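Local coordinates for aryl acylamidase (bacterium CSBL00001, PDB 4YJ6), which probably hydrolyses aryl acylamides to an aryl amine and a carboxylic acid, as a member of the amidase signature enzyme family, at residues L86-A89 / P94-L97; Q130-V135 / T142-F147. All coordinates share one frame; numbering follows the deposited sequence.

Interaction 1 of 2, residues L86-A89 / P94-L97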
loop_
_atom_site.group_PDB
_atom_site.type_symbol
_atom_site.label_atom_id
_atom_site.label_comp_id
_atom_site.label_asym_id
_atom_site.label_seq_id
_atom_site.Cartn_x
_atom_site.Cartn_y
_atom_site.Cartn_z
ATOM N N LEU A 86 3.179 10.942 -0.082
ATOM C CA LEU A 86 1.766 11.286 -0.192
ATOM C C LEU A 86 1.319 11.666 1.218
ATOM O O LEU A 86 1.240 10.803 2.094
ATOM C CB LEU A 86 0.934 10.101 -0.740
ATOM C CG LEU A 86 -0.571 10.398 -0.770
ATOM C CD1 LEU A 86 -0.879 11.625 -1.680
ATOM C CD2 LEU A 86 -1.336 9.160 -1.270
ATOM N N PHE A 87 1.104 12.972 1.429
ATOM C CA PHE A 87 0.931 13.531 2.768
ATOM C C PHE A 87 2.088 13.116 3.685
ATOM O O PHE A 87 1.912 12.913 4.887
ATOM C CB PHE A 87 -0.431 13.160 3.341
ATOM C CG PHE A 87 -1.564 13.761 2.553
ATOM C CD1 PHE A 87 -1.912 15.106 2.740
ATOM C CD2 PHE A 87 -2.232 13.016 1.588
ATOM C CE1 PHE A 87 -2.934 15.682 2.014
ATOM C CE2 PHE A 87 -3.274 13.588 0.844
ATOM C CZ PHE A 87 -3.626 14.905 1.056
ATOM N N ALA A 88 3.272 13.008 3.097
ATOM C CA ALA A 88 4.481 12.725 3.879
ATOM C C ALA A 88 4.628 13.791 4.957
ATOM O O ALA A 88 4.478 14.970 4.667
ATOM C CB ALA A 88 5.703 12.734 2.973
ATOM N N ALA A 89 4.925 13.383 6.188
ATOM C CA ALA A 89 5.395 14.354 7.178
ATOM C C ALA A 89 6.633 13.786 7.851
ATOM O O ALA A 89 6.572 12.773 8.559
ATOM C CB ALA A 89 4.313 14.655 8.219
ATOM N N PRO A 94 10.770 16.866 2.040
ATOM C CA PRO A 94 9.739 17.453 1.174
ATOM C C PRO A 94 8.425 16.720 1.323
ATOM O O PRO A 94 8.349 15.662 1.954
ATOM C CB PRO A 94 10.308 17.288 -0.245
ATOM C CG PRO A 94 11.366 16.265 -0.146
ATOM C CD PRO A 94 11.841 16.192 1.280
ATOM N N SER A 95 7.380 17.306 0.767
ATOM C CA SER A 95 6.093 16.625 0.665
ATOM C C SER A 95 5.353 17.232 -0.515
ATOM O O SER A 95 4.895 18.359 -0.425
ATOM C CB SER A 95 5.293 16.831 1.958
ATOM O OG SER A 95 4.002 16.195 1.827
ATOM N N THR A 96 5.237 16.495 -1.617
ATOM C CA THR A 96 4.634 17.066 -2.817
ATOM C C THR A 96 3.239 16.528 -3.099
ATOM O O THR A 96 2.666 16.858 -4.135
ATOM C CB THR A 96 5.518 16.837 -4.065
ATOM O OG1 THR A 96 5.497 15.463 -4.471
ATOM C CG2 THR A 96 6.968 17.257 -3.789
ATOM N N LEU A 97 2.699 15.716 -2.185
ATOM C CA LEU A 97 1.367 15.102 -2.362
ATOM C C LEU A 97 1.289 14.391 -3.704
ATOM O O LEU A 97 0.301 14.521 -4.445
ATOM C CB LEU A 97 0.260 16.162 -2.252
ATOM C CG LEU A 97 0.359 17.037 -0.986
ATOM C CD1 LEU A 97 -0.847 18.015 -0.875
ATOM C CD2 LEU A 97 0.454 16.156 0.252
HETATM O O HOH W 1 3.574 14.106 0.284
#
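Over one face of the Phe87 ring sits the methyl CD2 of Leu97, 3.9 Å from the ring centroid and 21° off the ring normal, which defines a CH-pi contact. The methyl is offset toward the rim: its nearest ring atom is Phe87 CD1, at 3.6 Å. Leu97 reaches this spot because CG lies beside its own backbone N (chi1 -51°), and the same CD2 comes within 3.5 Å of Phe87 N. Leu86 adds a looser contact, CD1 lying 4.1 Å from the carbonyl carbon of Leu97. Beyond this contact Leu97 also packs on Ser333 and Leu337 of helix 315-339.

The second half of the contact is polar. Ser95 has OG anti to the backbone N (chi1 178°) and thereby directed at 86-89, 3.1 Å from Ala88 O. A water lies 2.6 Å from the same Ser95 OG, and the place of the single hydroxyl proton is not settled. That water accepts from Ala88 N at 3.0 Å and from Leu97 N at 3.1 Å. Both segments belong to the loop between strand 80-84 and helix 115-122, which the contact folds back on itself. With no strand pairing here, the polar link between the two backbones runs through a water and a side-chain hydroxyl instead of direct amide-to-carbonyl bonds.

Interaction 2 of 2, residues Q130-V135 / T142-F147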
loop_
_atom_site.group_PDB
_atom_site.type_symbol
_atom_site.label_atom_id
_atom_site.label_comp_id
_atom_site.label_asym_id
_atom_site.label_seq_id
_atom_site.Cartn_x
_atom_site.Cartn_y
_atom_site.Cartn_z
ATOM N N GLN A 130 12.094 8.987 -0.125
ATOM C CA GLN A 130 10.642 8.862 -0.370
ATOM C C GLN A 130 10.375 8.270 -1.732
ATOM O O GLN A 130 11.177 8.447 -2.657
ATOM C CB GLN A 130 9.973 10.231 -0.350
ATOM C CG GLN A 130 10.153 10.988 0.965
ATOM C CD GLN A 130 9.558 12.379 0.889
ATOM O OE1 GLN A 130 9.595 13.013 -0.173
ATOM N NE2 GLN A 130 9.045 12.882 2.012
ATOM N N THR A 131 9.217 7.622 -1.864
ATOM C CA THR A 131 8.804 6.981 -3.094
ATOM C C THR A 131 7.631 7.688 -3.774
ATOM O O THR A 131 6.835 8.372 -3.129
ATOM C CB THR A 131 8.390 5.505 -2.815
ATOM O OG1 THR A 131 7.411 5.496 -1.768
ATOM C CG2 THR A 131 9.610 4.689 -2.358
ATOM N N ASN A 132 7.510 7.479 -5.091
ATOM C CA ASN A 132 6.545 8.198 -5.935
ATOM C C ASN A 132 5.090 7.760 -5.702
ATOM O O ASN A 132 4.835 6.577 -5.439
ATOM C CB ASN A 132 6.892 7.901 -7.400
ATOM C CG ASN A 132 6.354 8.947 -8.370
ATOM O OD1 ASN A 132 6.039 10.054 -7.999
ATOM N ND2 ASN A 132 6.254 8.566 -9.646
ATOM N N SER A 133 4.174 8.722 -5.841
ATOM C CA SER A 133 2.721 8.509 -5.769
ATOM C C SER A 133 2.102 9.388 -6.864
ATOM O O SER A 133 2.687 10.411 -7.231
ATOM C CB SER A 133 2.200 8.952 -4.364
ATOM O OG SER A 133 0.758 9.071 -4.301
ATOM N N PRO A 134 0.917 9.005 -7.379
ATOM C CA PRO A 134 0.113 9.906 -8.205
ATOM C C PRO A 134 -0.421 11.067 -7.372
ATOM O O PRO A 134 -0.477 11.009 -6.126
ATOM C CB PRO A 134 -1.067 9.021 -8.638
ATOM C CG PRO A 134 -1.264 8.105 -7.443
ATOM C CD PRO A 134 0.186 7.763 -7.050
ATOM N N VAL A 135 -0.813 12.131 -8.053
ATOM C CA VAL A 135 -1.242 13.352 -7.387
ATOM C C VAL A 135 -2.401 13.067 -6.441
ATOM O O VAL A 135 -3.390 12.472 -6.829
ATOM C CB VAL A 135 -1.656 14.443 -8.419
ATOM C CG1 VAL A 135 -2.380 15.602 -7.728
ATOM C CG2 VAL A 135 -0.413 14.917 -9.233
ATOM N N THR A 142 0.627 4.750 -10.636
ATOM C CA THR A 142 1.565 5.777 -10.197
ATOM C C THR A 142 2.205 6.527 -11.357
ATOM O O THR A 142 3.034 5.982 -12.074
ATOM C CB THR A 142 2.650 5.173 -9.303
ATOM O OG1 THR A 142 2.006 4.626 -8.137
ATOM C CG2 THR A 142 3.667 6.273 -8.855
ATOM N N ASP A 143 1.814 7.790 -11.474
ATOM C CA ASP A 143 2.303 8.682 -12.525
ATOM C C ASP A 143 1.872 10.065 -12.155
ATOM O O ASP A 143 0.885 10.253 -11.445
ATOM C CB ASP A 143 1.649 8.289 -13.862
ATOM C CG ASP A 143 2.377 8.887 -15.077
ATOM O OD1 ASP A 143 3.363 9.625 -14.870
ATOM O OD2 ASP A 143 1.945 8.613 -16.230
ATOM N N ASN A 144 2.615 11.060 -12.615
ATOM C CA ASN A 144 2.214 12.430 -12.423
ATOM C C ASN A 144 3.085 13.242 -13.373
ATOM O O ASN A 144 4.004 12.696 -13.965
ATOM C CB ASN A 144 2.424 12.850 -10.973
ATOM C CG ASN A 144 3.827 12.518 -10.476
ATOM O OD1 ASN A 144 4.801 12.974 -11.045
ATOM N ND2 ASN A 144 3.925 11.736 -9.399
ATOM N N THR A 145 2.788 14.514 -13.524
ATOM C CA THR A 145 3.515 15.320 -14.507
ATOM C C THR A 145 4.787 15.957 -13.988
ATOM O O THR A 145 5.413 16.718 -14.717
ATOM C CB THR A 145 2.635 16.425 -15.083
ATOM O OG1 THR A 145 2.227 17.312 -14.043
ATOM C CG2 THR A 145 1.411 15.835 -15.752
ATOM N N PHE A 146 5.177 15.676 -12.745
ATOM C CA PHE A 146 6.397 16.281 -12.194
ATOM C C PHE A 146 7.510 15.242 -12.129
ATOM O O PHE A 146 8.622 15.475 -12.627
ATOM C CB PHE A 146 6.107 16.905 -10.825
ATOM C CG PHE A 146 7.303 17.576 -10.181
ATOM C CD1 PHE A 146 8.069 18.496 -10.888
ATOM C CD2 PHE A 146 7.639 17.301 -8.873
ATOM C CE1 PHE A 146 9.169 19.121 -10.299
ATOM C CE2 PHE A 146 8.746 17.915 -8.269
ATOM C CZ PHE A 146 9.510 18.826 -9.000
ATOM N N PHE A 147 7.236 14.090 -11.516
ATOM C CA PHE A 147 8.228 13.018 -11.465
ATOM C C PHE A 147 8.055 11.989 -12.581
ATOM O O PHE A 147 9.014 11.340 -12.999
ATOM C CB PHE A 147 8.154 12.268 -10.123
ATOM C CG PHE A 147 8.432 13.130 -8.933
ATOM C CD1 PHE A 147 7.442 13.368 -7.996
ATOM C CD2 PHE A 147 9.681 13.730 -8.761
ATOM C CE1 PHE A 147 7.677 14.153 -6.895
ATOM C CE2 PHE A 147 9.941 14.521 -7.654
ATOM C CZ PHE A 147 8.944 14.739 -6.707
HETATM O O HOH W 2 -1.313 11.894 -10.908
#
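Asn144 meets 130-135 with its CB and ND2. Its CB packs 3.9 Å from Val135 CG2. CG then stands between the backbone N and the carbonyl carbon (chi1 50°), which brings the amide up against Asn132 and Ser133. At the tip, ND2 donates twice, both acceptors lying close to the amide plane: to Ser133 O at 2.8 Å (N-H...O 135°) and to Asn132 OD1 at 3.0 Å (147°). The other tip atom, Asn144 OD1, turns back to its own chain and accepts from Phe147 N at 2.7 Å, an Asx motif. A longer bond from Phe146 N makes an Asx turn, and Gly148 N is a further donor to this oxygen. An aspartate in its place would probably leave Ser133 O and Asn132 OD1 without their donor and set a carboxylate oxygen against them.

The amide of Asn132 is nearly perpendicular to that of Asn144. Asn132 ND2 bonds to Gly148 O and Thr150 OG1, while Thr142 CG2 lies 3.5 Å from that ND2; Phe147 CD1 comes within 3.6 Å of Asn132 OD1. At the far end, Pro134 CA makes a CA-H...O contact of 3.3 Å with Asp143 O, and a water joins that same oxygen to Val135 N.

In the fold, this buried turn follows the end of strand 126-131, which packs on helix 165-172 through Thr131. Thr142 OG1 bonds to Gly161 O in the Gly/Ser-rich segment characteristic of this family, and Asn132 and Phe147 both touch Val49 of neighbouring strand 48-51.

Read from the N terminus, the chain leaves strand 80-84 and at once makes interaction 1, which closes a short loop of four intervening residues. It then runs through helix 115-122 into strand 126-131, where interaction 2 closes a second loop, of six residues, before strand 151-152. The two are in series, neither nesting nor crossing, and their centres lie 11 Å apart. Strands 80-84 and 126-131 are parallel neighbours in one sheet, and the two contacts touch near where the chain leaves them: Pro94 O in the first loop and Gln130 NE2 of strand 126-131, 2.9 Å apart, form a probable hydrogen bond, Thr96 packs on Phe147, and Leu86 on Ser133.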